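Leucyl-trna synthetase (Plasmodium falciparum, PDB 5FOC) probably hydrolyses mischarged aminoacyl-tRNA, being the editing domain of the cytosolic synthetase that joins leucine to its tRNA. Local coordinates at residues Ile11-Asn17 / Leu226-Ile232; Ser126-Pro130 / Leu332-Gln336; Leu241-Thr245 / Ser319-Val323. The protein carries 2 engineered substitutions. All coordinates share one frame; numbering follows the deposited sequence.

Contact 1: Ile11-Asn17 / Leu226-Ile232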
ATOM      1  N   ILE A  11      -6.001   3.562   0.130  1.00 19.81           N
ATOM      2  CA  ILE A  11      -6.727   2.522   0.868  1.00 20.78           C
ATOM      3  C   ILE A  11      -5.888   2.178   2.086  1.00 17.85           C
ATOM      4  O   ILE A  11      -4.682   2.036   1.987  1.00 20.57           O
ATOM      5  CB  ILE A  11      -6.973   1.308  -0.043  1.00 20.82           C
ATOM      6  CG1 ILE A  11      -7.876   1.736  -1.243  1.00 25.69           C
ATOM      7  CG2 ILE A  11      -7.626   0.153   0.716  1.00 22.67           C
ATOM      8  CD1 ILE A  11      -8.102   0.674  -2.285  1.00 29.11           C
ATOM      9  N   LYS A  12      -6.591   2.056   3.233  1.00 19.21           N
ATOM     10  CA  LYS A  12      -5.943   1.623   4.484  1.00 18.17           C
ATOM     11  C   LYS A  12      -5.633   0.142   4.419  1.00 17.20           C
ATOM     12  O   LYS A  12      -6.531  -0.650   4.309  1.00 20.47           O
ATOM     13  CB  LYS A  12      -6.806   1.942   5.671  1.00 18.19           C
ATOM     14  CG  LYS A  12      -6.872   3.434   5.972  1.00 19.82           C
ATOM     15  CD  LYS A  12      -7.914   3.764   6.987  1.00 19.56           C
ATOM     16  CE  LYS A  12      -8.040   5.227   7.326  1.00 23.18           C
ATOM     17  NZ  LYS A  12      -9.167   5.399   8.253  1.00 26.58           N
ATOM     18  N   ILE A  13      -4.359  -0.166   4.381  1.00 18.10           N
ATOM     19  CA  ILE A  13      -3.898  -1.541   4.296  1.00 16.66           C
ATOM     20  C   ILE A  13      -3.320  -1.889   5.686  1.00 16.68           C
ATOM     21  O   ILE A  13      -2.219  -1.538   6.027  1.00 20.52           O
ATOM     22  CB  ILE A  13      -2.872  -1.757   3.147  1.00 16.76           C
ATOM     23  CG1 ILE A  13      -3.518  -1.508   1.784  1.00 17.75           C
ATOM     24  CG2 ILE A  13      -2.309  -3.164   3.160  1.00 18.67           C
ATOM     25  CD1 ILE A  13      -2.546  -1.565   0.621  1.00 20.61           C
ATOM     26  N   PHE A  14      -4.114  -2.640   6.455  1.00 19.04           N
ATOM     27  CA  PHE A  14      -3.769  -2.903   7.839  1.00 18.32           C
ATOM     28  C   PHE A  14      -2.801  -4.093   7.887  1.00 18.89           C
ATOM     29  O   PHE A  14      -2.870  -5.005   7.060  1.00 19.79           O
ATOM     30  CB  PHE A  14      -5.041  -3.320   8.601  1.00 19.14           C
ATOM     31  CG  PHE A  14      -6.083  -2.224   8.695  1.00 19.71           C
ATOM     32  CD1 PHE A  14      -6.018  -1.263   9.689  1.00 23.72           C
ATOM     33  CD2 PHE A  14      -7.109  -2.158   7.779  1.00 21.29           C
ATOM     34  CE1 PHE A  14      -6.952  -0.237   9.733  1.00 24.92           C
ATOM     35  CE2 PHE A  14      -8.057  -1.135   7.828  1.00 22.83           C
ATOM     36  CZ  PHE A  14      -7.968  -0.170   8.791  1.00 22.70           C
ATOM     37  N   VAL A  15      -1.883  -4.023   8.841  1.00 18.79           N
ATOM     38  CA  VAL A  15      -0.990  -5.149   9.150  1.00 19.58           C
ATOM     39  C   VAL A  15      -1.673  -6.153  10.102  1.00 22.58           C
ATOM     40  O   VAL A  15      -2.218  -5.766  11.114  1.00 24.08           O
ATOM     41  CB  VAL A  15       0.307  -4.616   9.788  1.00 19.14           C
ATOM     42  CG1 VAL A  15       1.180  -5.722  10.382  1.00 21.41           C
ATOM     43  CG2 VAL A  15       1.093  -3.764   8.772  1.00 22.96           C
ATOM     44  N   SER A  16      -1.658  -7.418   9.675  1.00 22.09           N
ATOM     45  CA  SER A  16      -2.223  -8.548  10.462  1.00 23.70           C
ATOM     46  C   SER A  16      -1.348  -8.861  11.682  1.00 22.51           C
ATOM     47  O   SER A  16      -1.847  -8.859  12.789  1.00 34.16           O
ATOM     48  CB  SER A  16      -2.395  -9.813   9.577  1.00 27.67           C
ATOM     49  OG  SER A  16      -3.052  -9.534   8.345  1.00 31.88           O
ATOM     50  N   ASN A  17      -0.061  -9.076  11.473  1.00 20.60           N
ATOM     51  CA  ASN A  17       0.843  -9.427  12.598  1.00 22.14           C
ATOM     52  C   ASN A  17       1.669  -8.270  13.057  1.00 19.99           C
ATOM     53  O   ASN A  17       2.848  -8.121  12.714  1.00 25.23           O
ATOM     54  CB  ASN A  17       1.726 -10.640  12.290  1.00 31.81           C
ATOM     55  CG  ASN A  17       2.336 -11.298  13.574  1.00 35.01           C
ATOM     56  OD1 ASN A  17       2.698 -10.644  14.577  1.00 31.47           O
ATOM     57  ND2 ASN A  17       2.462 -12.606  13.523  1.00 47.64           N
ATOM     58  N   LEU A 226       5.206  -9.745   5.125  1.00 22.08           N
ATOM     59  CA  LEU A 226       4.206  -9.354   6.090  1.00 21.43           C
ATOM     60  C   LEU A 226       2.816  -9.565   5.540  1.00 22.60           C
ATOM     61  O   LEU A 226       2.535  -9.302   4.357  1.00 22.46           O
ATOM     62  CB  LEU A 226       4.294  -7.887   6.499  1.00 22.47           C
ATOM     63  CG  LEU A 226       5.285  -7.392   7.517  1.00 27.13           C
ATOM     64  CD1 LEU A 226       5.058  -5.903   7.778  1.00 30.15           C
ATOM     65  CD2 LEU A 226       5.078  -8.136   8.814  1.00 28.92           C
ATOM     66  N   GLU A 227       1.921  -9.979   6.412  1.00 22.20           N
ATOM     67  CA  GLU A 227       0.533 -10.198   6.031  1.00 20.70           C
ATOM     68  C   GLU A 227      -0.229  -8.898   6.282  1.00 19.60           C
ATOM     69  O   GLU A 227      -0.126  -8.284   7.343  1.00 20.81           O
ATOM     70  CB  GLU A 227      -0.031 -11.412   6.867  1.00 20.77           C
ATOM     71  CG  GLU A 227      -1.433 -11.783   6.405  1.00 21.78           C
ATOM     72  CD  GLU A 227      -2.092 -12.865   7.265  1.00 30.95           C
ATOM     73  OE1 GLU A 227      -1.710 -12.950   8.431  1.00 41.95           O
ATOM     74  OE2 GLU A 227      -2.995 -13.549   6.774  1.00 33.68           O
ATOM     75  N   THR A 228      -0.962  -8.454   5.239  1.00 19.26           N
ATOM     76  CA  THR A 228      -1.841  -7.270   5.344  1.00 18.53           C
ATOM     77  C   THR A 228      -3.290  -7.596   4.938  1.00 18.99           C
ATOM     78  O   THR A 228      -3.570  -8.649   4.336  1.00 19.99           O
ATOM     79  CB  THR A 228      -1.290  -6.072   4.509  1.00 19.38           C
ATOM     80  OG1 THR A 228      -1.380  -6.416   3.143  1.00 19.67           O
ATOM     81  CG2 THR A 228       0.159  -5.747   4.914  1.00 20.59           C
ATOM     82  N   TYR A 229      -4.202  -6.658   5.219  1.00 18.37           N
ATOM     83  CA  TYR A 229      -5.565  -6.794   4.751  1.00 18.18           C
ATOM     84  C   TYR A 229      -6.184  -5.392   4.651  1.00 18.58           C
ATOM     85  O   TYR A 229      -5.681  -4.452   5.255  1.00 19.79           O
ATOM     86  CB  TYR A 229      -6.391  -7.772   5.652  1.00 19.48           C
ATOM     87  CG  TYR A 229      -6.628  -7.219   7.011  1.00 20.38           C
ATOM     88  CD1 TYR A 229      -5.633  -7.260   7.977  1.00 20.83           C
ATOM     89  CD2 TYR A 229      -7.826  -6.571   7.320  1.00 22.39           C
ATOM     90  CE1 TYR A 229      -5.832  -6.714   9.239  1.00 21.39           C
ATOM     91  CE2 TYR A 229      -8.016  -5.974   8.560  1.00 22.31           C
ATOM     92  CZ  TYR A 229      -7.026  -6.073   9.532  1.00 25.24           C
ATOM     93  OH  TYR A 229      -7.249  -5.498  10.780  1.00 29.59           O
ATOM     94  N   THR A 230      -7.295  -5.326   3.935  1.00 19.44           N
ATOM     95  CA  THR A 230      -8.132  -4.108   3.930  1.00 18.88           C
ATOM     96  C   THR A 230      -9.544  -4.477   4.361  1.00 19.34           C
ATOM     97  O   THR A 230      -9.864  -5.707   4.461  1.00 21.17           O
ATOM     98  CB  THR A 230      -8.239  -3.481   2.511  1.00 19.67           C
ATOM     99  OG1 THR A 230      -9.136  -4.245   1.711  1.00 20.36           O
ATOM    100  CG2 THR A 230      -6.865  -3.323   1.853  1.00 19.88           C
ATOM    101  N   ASN A 231     -10.417  -3.515   4.610  1.00 20.68           N
ATOM    102  CA  ASN A 231     -11.813  -3.826   4.927  1.00 25.93           C
ATOM    103  C   ASN A 231     -12.695  -4.009   3.687  1.00 23.76           C
ATOM    104  O   ASN A 231     -13.917  -4.161   3.801  1.00 29.09           O
ATOM    105  CB  ASN A 231     -12.399  -2.773   5.873  1.00 26.79           C
ATOM    106  CG  ASN A 231     -11.783  -2.845   7.256  1.00 27.08           C
ATOM    107  OD1 ASN A 231     -11.525  -3.944   7.789  1.00 33.17           O
ATOM    108  ND2 ASN A 231     -11.574  -1.707   7.867  1.00 33.76           N
ATOM    109  N   ILE A 232     -12.066  -4.006   2.509  1.00 20.93           N
ATOM    110  CA  ILE A 232     -12.748  -4.199   1.261  1.00 20.37           C
ATOM    111  C   ILE A 232     -12.416  -5.534   0.602  1.00 20.76           C
ATOM    112  O   ILE A 232     -13.218  -6.049  -0.174  1.00 24.28           O
ATOM    113  CB  ILE A 232     -12.405  -3.023   0.270  1.00 22.77           C
ATOM    114  CG1 ILE A 232     -12.543  -1.699   0.985  1.00 29.93           C
ATOM    115  CG2 ILE A 232     -13.293  -3.084  -0.965  1.00 26.43           C
ATOM    116  CD1 ILE A 232     -11.846  -0.553   0.279  1.00 31.35           C
TER
HETATM  117  O   HOH W   1      -9.400  -0.868   4.574  1.00 25.36           O
HETATM  118  O   HOH W   2       1.591  -9.221   9.441  1.00 29.83           O
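Phe14 and Tyr229 grip each other by two backbone bonds, Phe14 N to Tyr229 O at 2.7 Å and Tyr229 N to Phe14 O at 2.8 Å, the hydrogen-bonded pair of an antiparallel ladder. A third, Ser16 N to Glu227 O at 2.9 Å, continues it past the end of strand 7-15; there the donor is tilted 33° from the carbonyl plane, and a water joining Asn17 N to the same oxygen adds another bond. Another water links Lys12 O to Asn231 N where the strands diverge. With CG between its backbone N and carbonyl carbon (chi1 68°), the Tyr229 ring stands over Phe14 CB, which lies 3.8 Å from the ring centroid, a CH-pi contact. The rings themselves, inclined by 26°, are slid apart and barely overlap. Through the opposite face, Ile13 CG2 presses on Thr228 CB at 3.4 Å, tighter than usual, while Thr228 OG1 bonds to Leu238 O and Thr139 OG1. Farther along, Ile11 CG2 meets Thr230 CG2 at 3.7 Å. Thr230 OG1 accepts from Ile232 N in an ST turn, and Ser233 N also bonds to it. The pairing is a short antiparallel ladder within the central mixed sheet of the editing domain.

Contact 2: Ser126-Pro130 / Leu332-Gln336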
ATOM      1  N   SER A 126      -2.010   3.020  -2.751  1.00 19.41           N
ATOM      2  CA  SER A 126      -2.515   4.047  -3.708  1.00 19.45           C
ATOM      3  C   SER A 126      -3.059   3.347  -4.956  1.00 19.77           C
ATOM      4  O   SER A 126      -2.381   2.462  -5.503  1.00 22.70           O
ATOM      5  CB  SER A 126      -1.327   4.905  -4.036  1.00 20.50           C
ATOM      6  OG  SER A 126      -1.828   5.895  -4.939  1.00 24.83           O
ATOM      7  N   THR A 127      -4.236   3.768  -5.443  1.00 18.86           N
ATOM      8  CA  THR A 127      -4.836   3.184  -6.627  1.00 18.94           C
ATOM      9  C   THR A 127      -5.597   4.259  -7.436  1.00 22.82           C
ATOM     10  O   THR A 127      -6.223   5.161  -6.843  1.00 22.77           O
ATOM     11  CB  THR A 127      -5.777   1.983  -6.285  1.00 21.78           C
ATOM     12  OG1 THR A 127      -6.222   1.357  -7.478  1.00 24.04           O
ATOM     13  CG2 THR A 127      -6.955   2.404  -5.477  1.00 24.32           C
ATOM     14  N   LEU A 128      -5.557   4.070  -8.754  1.00 21.93           N
ATOM     15  CA  LEU A 128      -6.467   4.779  -9.648  1.00 20.96           C
ATOM     16  C   LEU A 128      -7.687   3.989 -10.010  1.00 23.00           C
ATOM     17  O   LEU A 128      -8.566   4.461 -10.693  1.00 24.75           O
ATOM     18  CB  LEU A 128      -5.723   5.175 -10.927  1.00 23.02           C
ATOM     19  CG  LEU A 128      -4.536   6.113 -10.692  1.00 25.57           C
ATOM     20  CD1 LEU A 128      -3.670   6.211 -11.928  1.00 28.12           C
ATOM     21  CD2 LEU A 128      -5.043   7.445 -10.198  1.00 24.35           C
ATOM     22  N   LYS A 129      -7.808   2.746  -9.467  1.00 22.69           N
ATOM     23  CA  LYS A 129      -8.914   1.916  -9.769  1.00 19.64           C
ATOM     24  C   LYS A 129      -9.515   1.368  -8.459  1.00 18.80           C
ATOM     25  O   LYS A 129      -9.461   0.132  -8.210  1.00 21.90           O
ATOM     26  CB  LYS A 129      -8.493   0.752 -10.664  1.00 23.42           C
ATOM     27  CG  LYS A 129      -7.698   0.973 -11.921  1.00 26.85           C
ATOM     28  CD  LYS A 129      -7.571  -0.402 -12.606  1.00 31.82           C
ATOM     29  CE  LYS A 129      -6.453  -0.501 -13.616  1.00 33.87           C
ATOM     30  NZ  LYS A 129      -6.482  -1.770 -14.402  1.00 32.24           N
ATOM     31  N   PRO A 130     -10.064   2.243  -7.605  1.00 19.32           N
ATOM     32  CA  PRO A 130     -10.605   1.778  -6.298  1.00 19.96           C
ATOM     33  C   PRO A 130     -11.689   0.740  -6.390  1.00 19.99           C
ATOM     34  O   PRO A 130     -11.793  -0.078  -5.449  1.00 23.04           O
ATOM     35  CB  PRO A 130     -11.139   3.033  -5.620  1.00 19.95           C
ATOM     36  CG  PRO A 130     -11.327   4.021  -6.794  1.00 20.43           C
ATOM     37  CD  PRO A 130     -10.257   3.701  -7.782  1.00 20.35           C
ATOM     38  N   LEU A 332      -5.474  -0.158 -21.106  1.00 25.22           N
ATOM     39  CA  LEU A 332      -6.421  -0.986 -20.344  1.00 26.09           C
ATOM     40  C   LEU A 332      -7.197  -0.157 -19.316  1.00 24.18           C
ATOM     41  O   LEU A 332      -8.397  -0.339 -19.149  1.00 25.64           O
ATOM     42  CB  LEU A 332      -5.705  -2.161 -19.653  1.00 26.51           C
ATOM     43  CG  LEU A 332      -6.578  -3.053 -18.787  1.00 26.52           C
ATOM     44  CD1 LEU A 332      -7.589  -3.791 -19.643  1.00 31.47           C
ATOM     45  CD2 LEU A 332      -5.693  -4.036 -17.999  1.00 24.84           C
ATOM     46  N   TYR A 333      -6.519   0.786 -18.664  1.00 24.08           N
ATOM     47  CA  TYR A 333      -7.185   1.665 -17.716  1.00 26.44           C
ATOM     48  C   TYR A 333      -8.365   2.390 -18.350  1.00 23.43           C
ATOM     49  O   TYR A 333      -9.461   2.432 -17.802  1.00 25.62           O
ATOM     50  CB  TYR A 333      -6.173   2.635 -17.125  1.00 27.17           C
ATOM     51  CG  TYR A 333      -6.710   3.771 -16.296  1.00 28.49           C
ATOM     52  CD1 TYR A 333      -7.001   3.634 -14.952  1.00 35.06           C
ATOM     53  CD2 TYR A 333      -6.871   5.045 -16.878  1.00 33.12           C
ATOM     54  CE1 TYR A 333      -7.467   4.699 -14.204  1.00 35.23           C
ATOM     55  CE2 TYR A 333      -7.335   6.137 -16.138  1.00 47.55           C
ATOM     56  CZ  TYR A 333      -7.619   5.967 -14.790  1.00 39.32           C
ATOM     57  OH  TYR A 333      -8.088   7.008 -14.016  1.00 52.88           O
ATOM     58  N   LYS A 334      -8.104   2.992 -19.532  1.00 25.68           N
ATOM     59  CA  LYS A 334      -9.147   3.782 -20.249  1.00 24.13           C
ATOM     60  C   LYS A 334     -10.282   2.867 -20.763  1.00 25.37           C
ATOM     61  O   LYS A 334     -11.462   3.149 -20.626  1.00 29.27           O
ATOM     62  CB  LYS A 334      -8.463   4.608 -21.353  1.00 28.90           C
ATOM     63  CG  LYS A 334      -7.870   5.913 -20.815  1.00 38.40           C
ATOM     64  CD  LYS A 334      -7.249   6.770 -21.924  1.00 50.79           C
ATOM     65  CE  LYS A 334      -6.269   7.815 -21.366  1.00 67.26           C
ATOM     66  NZ  LYS A 334      -5.006   7.235 -20.804  1.00 76.83           N
ATOM     67  N   LYS A 335      -9.906   1.673 -21.214  1.00 25.77           N
ATOM     68  CA  LYS A 335     -10.887   0.737 -21.725  1.00 24.61           C
ATOM     69  C   LYS A 335     -11.806   0.219 -20.620  1.00 24.32           C
ATOM     70  O   LYS A 335     -13.009   0.165 -20.777  1.00 27.46           O
ATOM     71  CB  LYS A 335     -10.198  -0.426 -22.424  1.00 33.58           C
ATOM     72  CG  LYS A 335     -11.134  -1.288 -23.239  1.00 36.23           C
ATOM     73  CD  LYS A 335     -10.360  -2.084 -24.276  1.00 41.88           C
ATOM     74  CE  LYS A 335     -11.259  -3.021 -25.057  1.00 40.38           C
ATOM     75  NZ  LYS A 335     -12.137  -2.315 -26.027  1.00 42.57           N
ATOM     76  N   GLN A 336     -11.221  -0.246 -19.513  1.00 23.92           N
ATOM     77  CA  GLN A 336     -12.060  -0.597 -18.356  1.00 24.64           C
ATOM     78  C   GLN A 336     -12.981   0.545 -17.878  1.00 22.31           C
ATOM     79  O   GLN A 336     -14.154   0.330 -17.575  1.00 25.53           O
ATOM     80  CB  GLN A 336     -11.168  -1.047 -17.201  1.00 23.97           C
ATOM     81  CG  GLN A 336     -10.465  -2.372 -17.460  1.00 21.73           C
ATOM     82  CD  GLN A 336      -9.567  -2.746 -16.296  1.00 23.04           C
ATOM     83  OE1 GLN A 336      -9.255  -1.898 -15.437  1.00 25.44           O
ATOM     84  NE2 GLN A 336      -9.130  -4.012 -16.262  1.00 25.47           N
TER
HETATM   85  O   HOH W   3      -8.744   7.058 -11.140  1.00 50.64           O
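The Tyr333 ring turns its edge to the loop after strand 120-127: Leu128 O lies in the ring plane, 3.7 Å from Tyr333 CE1, and a water sits in that plane too. This water donates to Leu128 O at 2.6 Å and is 3.0 Å from Tyr333 OH, tying the phenol to that carbonyl. Leu128 CB touches Tyr333 CE1 as well, at 3.7 Å. At the next edge atom, Lys129 CG comes to 4.1 Å from Tyr333 CD1, and the lysine and tyrosine side chains run past each other in opposite directions. With CG anti to the tyrosine's backbone N (chi1 170°), the ring is carried out from the helix toward this loop.

The flat amide of Gln336 receives the end of Lys129, whose extended chain brings NZ to 3.0 Å from Gln336 OE1. The two side chains cross at about a right angle, and the ammonium stands above the amide plane, 35° out of it, rather than on a lone pair. Gln336 NE2 bonds to Asp261 O and Thr307 OG1, which would fix the amide's rotation; Lys129 NZ has a weak bond to Asp261 O. Thr127 OG1 accepts from Lys129 N, an ST turn at the strand's end. Helix 325-339 packs against the loop leaving strand 120-127, with Arg356 of helix 352-365 against Tyr333 and helix 307-314 beside Leu332.

Contact 3: Leu241-Thr245 / Ser319-Val323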
ATOM      1  N   LEU A 241       4.584  -8.060  -1.342  1.00 20.02           N
ATOM      2  CA  LEU A 241       5.475  -8.559  -2.345  1.00 18.85           C
ATOM      3  C   LEU A 241       6.297  -7.431  -2.985  1.00 20.07           C
ATOM      4  O   LEU A 241       5.818  -6.315  -2.985  1.00 21.03           O
ATOM      5  CB  LEU A 241       4.704  -9.262  -3.447  1.00 20.00           C
ATOM      6  CG  LEU A 241       3.856 -10.500  -3.155  1.00 18.49           C
ATOM      7  CD1 LEU A 241       3.242 -10.997  -4.444  1.00 23.23           C
ATOM      8  CD2 LEU A 241       4.733 -11.572  -2.557  1.00 21.24           C
ATOM      9  N   PRO A 242       7.481  -7.739  -3.483  1.00 18.34           N
ATOM     10  CA  PRO A 242       8.335  -6.698  -4.077  1.00 19.35           C
ATOM     11  C   PRO A 242       8.001  -6.386  -5.535  1.00 21.23           C
ATOM     12  O   PRO A 242       7.858  -7.269  -6.345  1.00 22.30           O
ATOM     13  CB  PRO A 242       9.720  -7.288  -3.956  1.00 22.35           C
ATOM     14  CG  PRO A 242       9.490  -8.756  -4.131  1.00 22.31           C
ATOM     15  CD  PRO A 242       8.198  -9.035  -3.401  1.00 21.49           C
ATOM     16  N   MET A 243       7.917  -5.072  -5.836  1.00 20.02           N
ATOM     17  CA  MET A 243       7.707  -4.599  -7.208  1.00 21.10           C
ATOM     18  C   MET A 243       8.683  -3.450  -7.402  1.00 21.36           C
ATOM     19  O   MET A 243       8.489  -2.369  -6.853  1.00 23.58           O
ATOM     20  CB  MET A 243       6.269  -4.192  -7.403  1.00 19.83           C
ATOM     21  CG  MET A 243       5.947  -3.592  -8.789  1.00 21.08           C
ATOM     22  SD  MET A 243       4.238  -3.004  -8.948  1.00 26.19           S
ATOM     23  CE  MET A 243       3.474  -4.236  -9.978  1.00 30.36           C
ATOM     24  N   THR A 244       9.776  -3.725  -8.130  1.00 23.28           N
ATOM     25  CA  THR A 244      10.865  -2.739  -8.307  1.00 22.06           C
ATOM     26  C   THR A 244      10.517  -1.602  -9.228  1.00 24.34           C
ATOM     27  O   THR A 244      11.273  -0.642  -9.275  1.00 26.97           O
ATOM     28  CB  THR A 244      12.160  -3.390  -8.822  1.00 24.40           C
ATOM     29  OG1 THR A 244      11.937  -4.018 -10.106  1.00 27.72           O
ATOM     30  CG2 THR A 244      12.639  -4.390  -7.801  1.00 25.19           C
ATOM     31  N   THR A 245       9.403  -1.709  -9.950  1.00 23.34           N
ATOM     32  CA  THR A 245       8.996  -0.671 -10.948  1.00 21.82           C
ATOM     33  C   THR A 245       8.165   0.419 -10.292  1.00 22.63           C
ATOM     34  O   THR A 245       7.853   1.411 -10.932  1.00 27.54           O
ATOM     35  CB  THR A 245       8.141  -1.294 -12.054  1.00 24.84           C
ATOM     36  OG1 THR A 245       7.111  -2.107 -11.430  1.00 27.07           O
ATOM     37  CG2 THR A 245       8.980  -2.147 -12.937  1.00 29.28           C
ATOM     38  N   SER A 319       7.793  -9.546 -19.082  1.00 27.92           N
ATOM     39  CA  SER A 319       8.107  -9.428 -17.676  1.00 28.99           C
ATOM     40  C   SER A 319       7.401  -8.176 -17.135  1.00 25.06           C
ATOM     41  O   SER A 319       6.845  -7.358 -17.908  1.00 27.92           O
ATOM     42  CB  SER A 319       9.608  -9.281 -17.437  1.00 25.88           C
ATOM     43  OG  SER A 319      10.016  -7.946 -17.789  1.00 26.29           O
ATOM     44  N   TYR A 320       7.452  -7.995 -15.812  1.00 26.65           N
ATOM     45  CA  TYR A 320       6.810  -6.834 -15.198  1.00 21.25           C
ATOM     46  C   TYR A 320       7.629  -5.577 -15.432  1.00 23.29           C
ATOM     47  O   TYR A 320       7.173  -4.496 -15.118  1.00 25.55           O
ATOM     48  CB  TYR A 320       6.464  -7.046 -13.718  1.00 22.66           C
ATOM     49  CG  TYR A 320       7.562  -6.809 -12.703  1.00 22.26           C
ATOM     50  CD1 TYR A 320       8.396  -7.849 -12.252  1.00 25.93           C
ATOM     51  CD2 TYR A 320       7.680  -5.581 -12.079  1.00 23.59           C
ATOM     52  CE1 TYR A 320       9.384  -7.611 -11.309  1.00 25.93           C
ATOM     53  CE2 TYR A 320       8.644  -5.330 -11.145  1.00 22.84           C
ATOM     54  CZ  TYR A 320       9.489  -6.360 -10.732  1.00 23.68           C
ATOM     55  OH  TYR A 320      10.446  -6.069  -9.780  1.00 30.31           O
ATOM     56  N   LYS A 321       8.841  -5.744 -15.947  1.00 25.33           N
ATOM     57  CA  LYS A 321       9.696  -4.620 -16.339  1.00 25.69           C
ATOM     58  C   LYS A 321       9.758  -4.373 -17.846  1.00 24.19           C
ATOM     59  O   LYS A 321      10.537  -3.519 -18.299  1.00 30.30           O
ATOM     60  CB  LYS A 321      11.103  -4.867 -15.790  1.00 29.00           C
ATOM     61  CG  LYS A 321      11.138  -4.909 -14.263  1.00 31.90           C
ATOM     62  CD  LYS A 321      12.385  -5.586 -13.707  1.00 35.01           C
ATOM     63  CE  LYS A 321      12.254  -7.090 -13.792  1.00 38.80           C
ATOM     64  NZ  LYS A 321      13.426  -7.734 -13.158  1.00 40.78           N
ATOM     65  N   ASP A 322       8.903  -5.039 -18.613  1.00 24.73           N
ATOM     66  CA  ASP A 322       8.735  -4.792 -20.064  1.00 25.01           C
ATOM     67  C   ASP A 322       8.401  -3.310 -20.312  1.00 25.66           C
ATOM     68  O   ASP A 322       7.469  -2.769 -19.724  1.00 29.72           O
ATOM     69  CB  ASP A 322       7.620  -5.719 -20.579  1.00 28.36           C
ATOM     70  CG  ASP A 322       7.581  -5.855 -22.089  1.00 26.80           C
ATOM     71  OD1 ASP A 322       7.720  -4.821 -22.798  1.00 29.70           O
ATOM     72  OD2 ASP A 322       7.375  -6.998 -22.579  1.00 30.42           O
ATOM     73  N   VAL A 323       9.160  -2.654 -21.196  1.00 26.28           N
ATOM     74  CA  VAL A 323       8.920  -1.241 -21.538  1.00 26.62           C
ATOM     75  C   VAL A 323       7.542  -0.959 -22.117  1.00 31.28           C
ATOM     76  O   VAL A 323       7.071   0.189 -22.069  1.00 34.00           O
ATOM     77  CB  VAL A 323       9.987  -0.689 -22.524  1.00 31.37           C
ATOM     78  CG1 VAL A 323      11.365  -0.725 -21.898  1.00 32.07           C
ATOM     79  CG2 VAL A 323       9.935  -1.375 -23.894  1.00 32.80           C
TER
HETATM   80  O   HOH W   4      10.407  -7.927  -7.923  1.00 31.30           O
HETATM   81  O   HOH W   5       5.372  -3.000 -13.416  1.00 32.80           O
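Tyr320 reaches from CB out of its loop to Thr244 and Thr245. Its CD2 meets Thr245 OG1 at 3.6 Å, an approach at the edge near the ring plane. Tyr320 CE2, the next atom, lies 3.7 Å from Thr245 CG2 and 4.0 Å from Met243 CG, the methionine chain sliding past in the opposite direction. Beyond CZ, Tyr320 OH lies 2.6 Å from Thr244 OG1, a short hydrogen bond in which either oxygen could be the donor; the two side chains cross at about a right angle. A water that donates to Pro242 O also bonds to Tyr320 OH, at 2.6 Å. Another water donates to Tyr320 O and bonds with Thr245 OG1, bridging the near end of the tyrosine to the same segment. Lys321 CG lies over the centre of one face of the ring. Ala267 and Cys268 of helix 263-274 and Tyr279 of helix 276-282 pack against the buried tyrosine. Ser319 to Asp322 form a type I beta turn with an ST turn at Ser319. This turn, just before helix 325-339, docks on the loop that follows strand 238-242 of the editing domain.

Contact 1 lies nearest the middle of the domain, its centre about 9 Å from that of the chain, whereas the centres of contacts 2 and 3 are each about 16 Å out. All three are partly buried and reach the same mixed sheet. Contact 1 pairs two of its strands by backbone bonds; the others join what follows a strand to the helical part, contact 2 through a lysine-glutamine bond and contact 3 through hydroxyls and waters. Contacts 1 and 2 touch, Ile11 CD1 meeting Thr127 CG2 at 3.8 Å across neighbouring strands 7-15 and 120-127. Helix 325-339 carries one side of contact 2, and the loop leading to it one side of contact 3.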